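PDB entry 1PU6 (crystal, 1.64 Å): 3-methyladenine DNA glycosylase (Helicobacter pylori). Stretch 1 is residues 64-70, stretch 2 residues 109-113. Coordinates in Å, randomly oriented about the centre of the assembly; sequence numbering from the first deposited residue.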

ATOM      1  N   ASP A  64     -16.449  11.319  -4.220  1.00 25.86           N
ATOM      2  CA  ASP A  64     -16.884  11.298  -2.823  1.00 23.08           C
ATOM      3  C   ASP A  64     -16.585   9.909  -2.309  1.00 21.29           C
ATOM      4  O   ASP A  64     -17.173   8.956  -2.816  1.00 20.34           O
ATOM      5  N   ASP A  65     -15.676   9.773  -1.327  1.00 19.62           N
ATOM      6  CA  ASP A  65     -15.243   8.421  -0.949  1.00 17.99           C
ATOM      7  C   ASP A  65     -16.280   7.617  -0.191  1.00 18.80           C
ATOM      8  O   ASP A  65     -16.219   6.369  -0.199  1.00 18.46           O
ATOM      9  N   GLU A  66     -17.216   8.287   0.498  1.00 18.64           N
ATOM     10  CA  GLU A  66     -18.285   7.522   1.147  1.00 19.02           C
ATOM     11  C   GLU A  66     -19.195   6.880   0.095  1.00 18.87           C
ATOM     12  O   GLU A  66     -19.614   5.704   0.260  1.00 19.32           O
ATOM     13  N   ILE A  67     -19.467   7.606  -0.999  1.00 17.65           N
ATOM     14  CA  ILE A  67     -20.202   7.011  -2.113  1.00 17.68           C
ATOM     15  C   ILE A  67     -19.384   5.937  -2.835  1.00 16.53           C
ATOM     16  O   ILE A  67     -19.950   4.884  -3.218  1.00 17.75           O
ATOM     17  N   ASN A  68     -18.083   6.175  -3.040  1.00 15.30           N
ATOM     18  CA  ASN A  68     -17.228   5.156  -3.680  1.00 15.13           C
ATOM     19  C   ASN A  68     -17.256   3.823  -2.929  1.00 13.81           C
ATOM     20  O   ASN A  68     -17.277   2.755  -3.558  1.00 14.32           O
ATOM     21  N   LEU A  69     -17.228   3.873  -1.588  1.00 14.46           N
ATOM     22  CA  LEU A  69     -17.234   2.660  -0.771  1.00 13.14           C
ATOM     23  C   LEU A  69     -18.549   1.895  -1.003  1.00 13.70           C
ATOM     24  O   LEU A  69     -18.569   0.657  -1.186  1.00 14.34           O
ATOM     25  N   LYS A  70     -19.655   2.612  -0.973  1.00 15.07           N
ATOM     26  CA  LYS A  70     -20.945   1.962  -1.195  1.00 15.60           C
ATOM     27  C   LYS A  70     -21.067   1.418  -2.636  1.00 15.69           C
ATOM     28  O   LYS A  70     -21.669   0.360  -2.836  1.00 15.43           O
ATOM     29  N   GLN A 109     -19.146   1.556   9.699  1.00 17.37           N
ATOM     30  CA  GLN A 109     -20.176   2.498   9.244  1.00 19.03           C
ATOM     31  C   GLN A 109     -19.747   3.432   8.120  1.00 18.40           C
ATOM     32  O   GLN A 109     -20.562   3.791   7.245  1.00 20.73           O
ATOM     33  N   SER A 110     -18.488   3.872   8.145  1.00 19.03           N
ATOM     34  CA  SER A 110     -18.018   4.828   7.125  1.00 18.00           C
ATOM     35  C   SER A 110     -16.548   4.623   6.861  1.00 17.27           C
ATOM     36  O   SER A 110     -15.843   4.057   7.695  1.00 16.77           O
ATOM     37  N   PHE A 111     -16.103   5.069   5.684  1.00 16.61           N
ATOM     38  CA  PHE A 111     -14.689   5.029   5.360  1.00 16.10           C
ATOM     39  C   PHE A 111     -13.925   5.929   6.347  1.00 16.46           C
ATOM     40  O   PHE A 111     -12.824   5.591   6.763  1.00 16.44           O
ATOM     41  N   GLU A 112     -14.496   7.069   6.735  1.00 17.61           N
ATOM     42  CA  GLU A 112     -13.793   7.953   7.672  1.00 18.79           C
ATOM     43  C   GLU A 112     -13.537   7.257   9.015  1.00 18.03           C
ATOM     44  O   GLU A 112     -12.428   7.326   9.550  1.00 19.40           O
ATOM     45  N   ASN A 113     -14.558   6.597   9.571  1.00 16.98           N
ATOM     46  CA  ASN A 113     -14.356   5.895  10.835  1.00 16.78           C
ATOM     47  C   ASN A 113     -13.432   4.707  10.681  1.00 15.81           C
ATOM     48  O   ASN A 113     -12.609   4.440  11.582  1.00 17.26           O
TER

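Two helix starts meet here, and the side chain of Glu66 joins them. Together the two stretches bury 266 Å² of surface.

Gln109 comes first in stretch 2. It is the first residue after a helix to leave helical angles, and its phi is positive. Its CA-to-CB bond points away from stretch 1. The side chain, with chi1 m and chi2 p, takes no part in the contact.

Ser110 is the N-cap of the helix that follows. Its chi1 is p, which places OG to accept from the backbone of Asn113, with Ser110 OG to Asn113 N at 3.0 Å. The hydroxyl therefore serves its own helix. Its CB points sideways, yet the residue still packs against the carboxylate of Glu66: Glu66 OE2 lies 3.5 Å from both CA and CB of Ser110.

Phe111 opens the helix and gives up the most surface to stretch 1, 82 Å². Its backbone N donates to Glu66 OE2 at 2.8 Å, with a nearly straight geometry of 161°. Its CB points toward stretch 1, and chi1 is t. Leu69, with chi1 t and chi2 p, also points toward the contact. Its CD2 sits 4.0 Å from Phe111 CB and 3.7 Å from Phe111 N, so an apolar patch lies beside the polar link. The ring also approaches Asp65, where Phe111 CE2 is 3.9 Å from Asp65 OD1. The approach is oblique. Asp65 points toward stretch 2 with chi1 m, and its OD1 is hydrogen-bonded elsewhere in the structure.

Glu112 donates its backbone N to Glu66 OE1 at 2.9 Å and 151°. The carboxylate of Glu66 thus accepts from two backbone amides in the first turn of the helix, where amides lack acceptors within the helix. Glu66 has chi1 and chi2 both m. Its CB points sideways, but this bent chain brings the carboxylate across. Glu112 has chi1 and chi2 both t, its CA-to-CB bond points sideways, and the residue is exposed. Water 1 bridges the two acidic side chains, donating to Glu66 OE1 at 2.8 Å and to Glu112 OE1 at 3.1 Å. Both carboxylates accept from this one water.

Asn113, chi1 t, has no contact with stretch 1, and the end of its side chain leads away.

Before the helix of stretch 1, Asp64 is the N-cap. Its OD2 accepts from Ile67 N at 3.1 Å and, weakly, from Glu66 N at 2.9 Å. Its side chain does not reach stretch 2.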

ATOM      1  CB  ASP A  64     -18.385  11.535  -2.790  1.00 25.28           C
ATOM      2  CG  ASP A  64     -18.979  11.421  -1.389  1.00 27.46           C
ATOM      3  OD1 ASP A  64     -19.922  12.210  -1.104  1.00 38.56           O
ATOM      4  OD2 ASP A  64     -18.596  10.564  -0.533  1.00 33.63           O
ATOM      5  CB  ASP A  65     -13.944   8.496  -0.127  1.00 17.43           C
ATOM      6  CG  ASP A  65     -12.713   8.530  -1.026  0.50 14.61           C
ATOM      7  OD1 ASP A  65     -11.594   8.718  -0.485  0.50 10.61           O
ATOM      8  OD2 ASP A  65     -12.800   8.383  -2.289  0.50 13.92           O
ATOM      9  CB  GLU A  66     -19.098   8.367   2.174  1.00 19.86           C
ATOM     10  CG  GLU A  66     -18.208   8.897   3.322  1.00 21.80           C
ATOM     11  CD  GLU A  66     -17.502   7.820   4.226  1.00 22.74           C
ATOM     12  OE1 GLU A  66     -16.586   8.239   5.019  1.00 21.58           O
ATOM     13  OE2 GLU A  66     -17.841   6.597   4.140  1.00 22.10           O
ATOM     14  CB  ILE A  67     -20.705   8.101  -3.092  1.00 19.46           C
ATOM     15  CG1 ILE A  67     -21.775   8.949  -2.405  1.00 22.20           C
ATOM     16  CG2 ILE A  67     -21.333   7.493  -4.361  1.00 19.58           C
ATOM     17  CD1 ILE A  67     -22.213  10.134  -3.229  1.00 28.68           C
ATOM     18  CB  ASN A  68     -15.772   5.664  -3.749  1.00 15.58           C
ATOM     19  CG  ASN A  68     -15.561   6.790  -4.777  1.00 16.08           C
ATOM     20  OD1 ASN A  68     -14.566   7.586  -4.666  1.00 21.86           O
ATOM     21  ND2 ASN A  68     -16.409   6.873  -5.754  1.00 15.04           N
ATOM     22  CB  LEU A  69     -17.037   3.038   0.725  1.00 13.13           C
ATOM     23  CG  LEU A  69     -17.237   1.922   1.761  1.00 13.94           C
ATOM     24  CD1 LEU A  69     -16.252   0.747   1.539  1.00 15.24           C
ATOM     25  CD2 LEU A  69     -17.084   2.510   3.197  1.00 16.12           C
ATOM     26  CB  LYS A  70     -22.101   2.927  -0.854  1.00 16.65           C
ATOM     27  CG  LYS A  70     -22.178   3.226   0.638  1.00 18.61           C
ATOM     28  CD  LYS A  70     -23.460   3.996   0.973  1.00 23.47           C
ATOM     29  CE  LYS A  70     -23.618   4.195   2.475  1.00 29.44           C
ATOM     30  NZ  LYS A  70     -22.674   5.200   3.026  1.00 34.02           N
ATOM     31  CB  GLN A 109     -20.868   3.247  10.431  1.00 19.81           C
ATOM     32  CG  GLN A 109     -21.672   2.294  11.334  1.00 27.30           C
ATOM     33  CD  GLN A 109     -20.821   1.464  12.321  1.00 35.59           C
ATOM     34  OE1 GLN A 109     -19.895   1.995  13.006  1.00 38.07           O
ATOM     35  NE2 GLN A 109     -21.133   0.149  12.402  1.00 38.11           N
ATOM     36  CB  SER A 110     -18.215   6.286   7.639  1.00 20.29           C
ATOM     37  OG  SER A 110     -17.447   6.568   8.821  1.00 20.21           O
ATOM     38  CB  PHE A 111     -14.445   5.477   3.897  1.00 16.75           C
ATOM     39  CG  PHE A 111     -13.041   5.348   3.452  1.00 19.42           C
ATOM     40  CD1 PHE A 111     -12.393   4.101   3.481  1.00 21.17           C
ATOM     41  CD2 PHE A 111     -12.336   6.476   2.977  1.00 21.27           C
ATOM     42  CE1 PHE A 111     -11.052   3.979   3.059  1.00 20.12           C
ATOM     43  CE2 PHE A 111     -10.997   6.357   2.536  1.00 21.68           C
ATOM     44  CZ  PHE A 111     -10.363   5.111   2.573  1.00 19.75           C
ATOM     45  CB  GLU A 112     -14.621   9.234   7.932  1.00 19.63           C
ATOM     46  CG  GLU A 112     -13.957  10.208   8.908  1.00 24.94           C
ATOM     47  CD  GLU A 112     -14.524  11.626   8.802  0.50 28.77           C
ATOM     48  OE1 GLU A 112     -15.522  11.821   8.059  0.50 30.04           O
ATOM     49  OE2 GLU A 112     -13.985  12.548   9.471  0.50 31.94           O
ATOM     50  CB  ASN A 113     -15.701   5.464  11.434  1.00 17.53           C
ATOM     51  CG  ASN A 113     -15.587   5.016  12.877  1.00 17.82           C
ATOM     52  OD1 ASN A 113     -15.029   5.748  13.757  1.00 21.85           O
ATOM     53  ND2 ASN A 113     -16.128   3.822  13.161  1.00 23.53           N
TER
HETATM   54  O   HOH W   1     -17.700  10.381   6.414  1.00 38.39           O